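Beta-galactosidase (PDB 4OIF) hydrolyses terminal non-reducing beta-D-galactose residues from beta-D-galactosides as an intracellular, homotrimeric family GH42 glycosidase. Local coordinates at the interface of chains A and B. Coordinates in Å, arbitrary orientation; residue numbers count along the deposited sequence, not the author numbering. Chains: chain A/B, Beta-galactosidase.

The interface of chains A and B. Residues chain A 196-200, 213-214, 216; chain B 92-95, 116-118.
Two side chains of chain A hold the backbone of B:Gly118 in this patch between subunits of the trimer, built mainly from loops, whose centre is about 33 Å from the predicted proton donor A:Glu158. A:His198 points its imidazole NE2 at the B:Gly118 carbonyl O (2.7 Å, 152° at H), arriving in the carbonyl plane on a lone pair and nearly within its own ring plane. Alongside, on the same side of the glycine, B:Gly118 N donates to A:Glu214 OE2 (3.2 Å), meeting that oxygen from above the carboxylate plane. The same oxygen lies over one face of the A:His198 ring, offset toward the rim, 3.1 Å above its plane; a negative carboxylate there might stabilise a protonated imidazole.

The A:Glu214 chain reaches there with CG anti to the backbone N (chi1 -175°) and a bend at chi2 (58°). From the second shell, A:Thr216 grips OE1 through its N (3.0 Å), on the anti lone pair, and its hydroxyl OG1, above the plane, which fixes the carboxylate's rotation. An alanine here, lacking the carboxylate, would probably weaken the hold on B:Gly118 and let the A:His198 imidazole move more freely.

Waters extend the contact: one joins A:Trp196 O to B:Arg93 O (2.8 Å from the latter), and another links A:Ser197 O and A:Thr199 O to B:Ala95 N. A third, 3.0 Å from A:His198 O, lies at the in-plane edge of the B:His116 imidazole, 2.7 Å from its NE2.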
loop_
_atom_site.group_PDB
_atom_site.type_symbol
_atom_site.label_atom_id
_atom_site.label_comp_id
_atom_site.label_asym_id
_atom_site.label_seq_id
_atom_site.Cartn_x
_atom_site.Cartn_y
_atom_site.Cartn_z
ATOM N N TRP A 196 -8.179 25.286 14.640
ATOM C CA TRP A 196 -7.410 25.469 13.402
ATOM C C TRP A 196 -8.017 26.529 12.476
ATOM O O TRP A 196 -7.875 26.454 11.257
ATOM C CB TRP A 196 -7.260 24.134 12.654
ATOM C CG TRP A 196 -6.293 23.202 13.323
ATOM C CD1 TRP A 196 -5.547 23.462 14.425
ATOM C CD2 TRP A 196 -5.979 21.864 12.932
ATOM N NE1 TRP A 196 -4.781 22.370 14.752
ATOM C CE2 TRP A 196 -5.026 21.373 13.847
ATOM C CE3 TRP A 196 -6.420 21.026 11.904
ATOM C CZ2 TRP A 196 -4.509 20.079 13.768
ATOM C CZ3 TRP A 196 -5.898 19.739 11.826
ATOM C CH2 TRP A 196 -4.957 19.280 12.751
ATOM N N SER A 197 -8.699 27.502 13.080
ATOM C CA SER A 197 -9.140 28.723 12.401
ATOM C C SER A 197 -10.056 28.404 11.211
ATOM O O SER A 197 -10.006 29.058 10.165
ATOM C CB SER A 197 -7.924 29.555 11.960
ATOM O OG SER A 197 -8.294 30.899 11.686
ATOM N N HIS A 198 -10.915 27.412 11.413
ATOM C CA HIS A 198 -11.769 26.883 10.365
ATOM C C HIS A 198 -13.170 27.496 10.361
ATOM O O HIS A 198 -14.019 27.094 9.568
ATOM C CB HIS A 198 -11.857 25.360 10.505
ATOM C CG HIS A 198 -10.624 24.650 10.036
ATOM N ND1 HIS A 198 -10.295 23.369 10.434
ATOM C CD2 HIS A 198 -9.638 25.048 9.197
ATOM C CE1 HIS A 198 -9.164 23.008 9.854
ATOM N NE2 HIS A 198 -8.745 24.010 9.099
ATOM N N THR A 199 -13.398 28.480 11.227
ATOM C CA THR A 199 -14.704 29.120 11.331
ATOM C C THR A 199 -15.195 29.668 9.989
ATOM O O THR A 199 -14.486 30.408 9.297
ATOM C CB THR A 199 -14.693 30.272 12.350
ATOM O OG1 THR A 199 -14.150 29.812 13.596
ATOM C CG2 THR A 199 -16.108 30.809 12.566
ATOM N N TYR A 200 -16.413 29.290 9.622
ATOM C CA TYR A 200 -16.976 29.723 8.350
ATOM C C TYR A 200 -17.734 31.021 8.534
ATOM O O TYR A 200 -18.537 31.146 9.454
ATOM C CB TYR A 200 -17.900 28.651 7.774
ATOM C CG TYR A 200 -17.215 27.347 7.451
ATOM C CD1 TYR A 200 -16.384 27.225 6.335
ATOM C CD2 TYR A 200 -17.392 26.230 8.258
ATOM C CE1 TYR A 200 -15.757 26.018 6.024
ATOM C CE2 TYR A 200 -16.773 25.023 7.956
ATOM C CZ TYR A 200 -15.961 24.924 6.840
ATOM O OH TYR A 200 -15.344 23.726 6.549
ATOM N N GLY A 213 -8.460 18.956 0.336
ATOM C CA GLY A 213 -9.058 20.114 0.969
ATOM C C GLY A 213 -9.191 19.957 2.480
ATOM O O GLY A 213 -8.214 19.981 3.225
ATOM N N GLU A 214 -10.427 19.812 2.937
ATOM C CA GLU A 214 -10.717 19.717 4.353
ATOM C C GLU A 214 -11.154 18.301 4.709
ATOM O O GLU A 214 -12.163 17.826 4.211
ATOM C CB GLU A 214 -11.808 20.711 4.736
ATOM C CG GLU A 214 -12.087 20.751 6.220
ATOM C CD GLU A 214 -10.842 21.098 7.013
ATOM O OE1 GLU A 214 -10.137 20.159 7.471
ATOM O OE2 GLU A 214 -10.563 22.311 7.153
ATOM N N THR A 216 -10.309 17.232 8.160
ATOM C CA THR A 216 -9.966 17.247 9.579
ATOM C C THR A 216 -11.090 17.801 10.465
ATOM O O THR A 216 -10.919 17.935 11.683
ATOM C CB THR A 216 -8.692 18.089 9.843
ATOM O OG1 THR A 216 -8.960 19.474 9.562
ATOM C CG2 THR A 216 -7.544 17.612 8.974
ATOM N N ALA B 92 -2.699 28.781 10.058
ATOM C CA ALA B 92 -3.976 28.412 9.472
ATOM C C ALA B 92 -4.743 29.660 9.046
ATOM O O ALA B 92 -5.201 30.409 9.899
ATOM C CB ALA B 92 -4.788 27.597 10.450
ATOM N N ARG B 93 -4.878 29.880 7.737
ATOM C CA ARG B 93 -5.508 31.101 7.216
ATOM C C ARG B 93 -7.019 30.943 7.408
ATOM O O ARG B 93 -7.524 29.818 7.406
ATOM C CB ARG B 93 -5.183 31.286 5.742
ATOM C CG ARG B 93 -5.873 30.222 4.925
ATOM C CD ARG B 93 -5.007 29.654 3.849
ATOM N NE ARG B 93 -5.361 28.257 3.607
ATOM C CZ ARG B 93 -5.103 27.271 4.456
ATOM N NH1 ARG B 93 -4.488 27.546 5.572
ATOM N NH2 ARG B 93 -5.467 26.023 4.195
ATOM N N PRO B 94 -7.747 32.055 7.605
ATOM C CA PRO B 94 -9.214 31.957 7.667
ATOM C C PRO B 94 -9.804 31.508 6.328
ATOM O O PRO B 94 -9.177 31.675 5.267
ATOM C CB PRO B 94 -9.661 33.384 8.014
ATOM C CG PRO B 94 -8.486 34.003 8.682
ATOM C CD PRO B 94 -7.270 33.387 8.004
ATOM N N ALA B 95 -10.991 30.912 6.381
ATOM C CA ALA B 95 -11.692 30.516 5.165
ATOM C C ALA B 95 -11.877 31.701 4.201
ATOM O O ALA B 95 -11.656 31.552 2.992
ATOM C CB ALA B 95 -13.044 29.891 5.514
ATOM N N HIS B 116 -9.221 24.906 0.291
ATOM C CA HIS B 116 -9.126 25.289 1.687
ATOM C C HIS B 116 -9.291 24.090 2.627
ATOM O O HIS B 116 -10.076 23.180 2.355
ATOM C CB HIS B 116 -10.184 26.341 2.017
ATOM C CG HIS B 116 -10.116 26.810 3.432
ATOM N ND1 HIS B 116 -9.096 27.613 3.900
ATOM C CD2 HIS B 116 -10.916 26.558 4.492
ATOM C CE1 HIS B 116 -9.280 27.844 5.185
ATOM N NE2 HIS B 116 -10.376 27.215 5.570
ATOM N N GLY B 117 -8.567 24.105 3.739
ATOM C CA GLY B 117 -8.717 23.084 4.756
ATOM C C GLY B 117 -7.413 22.817 5.482
ATOM O O GLY B 117 -6.357 23.319 5.085
ATOM N N GLY B 118 -7.481 22.022 6.545
ATOM C CA GLY B 118 -6.289 21.634 7.275
ATOM C C GLY B 118 -5.538 22.826 7.849
ATOM O O GLY B 118 -6.145 23.780 8.346
HETATM O O HOH W 1 -7.530 27.408 8.771
HETATM O O HOH W 2 -11.814 30.583 8.941
HETATM O O HOH W 3 -12.267 26.413 7.261
#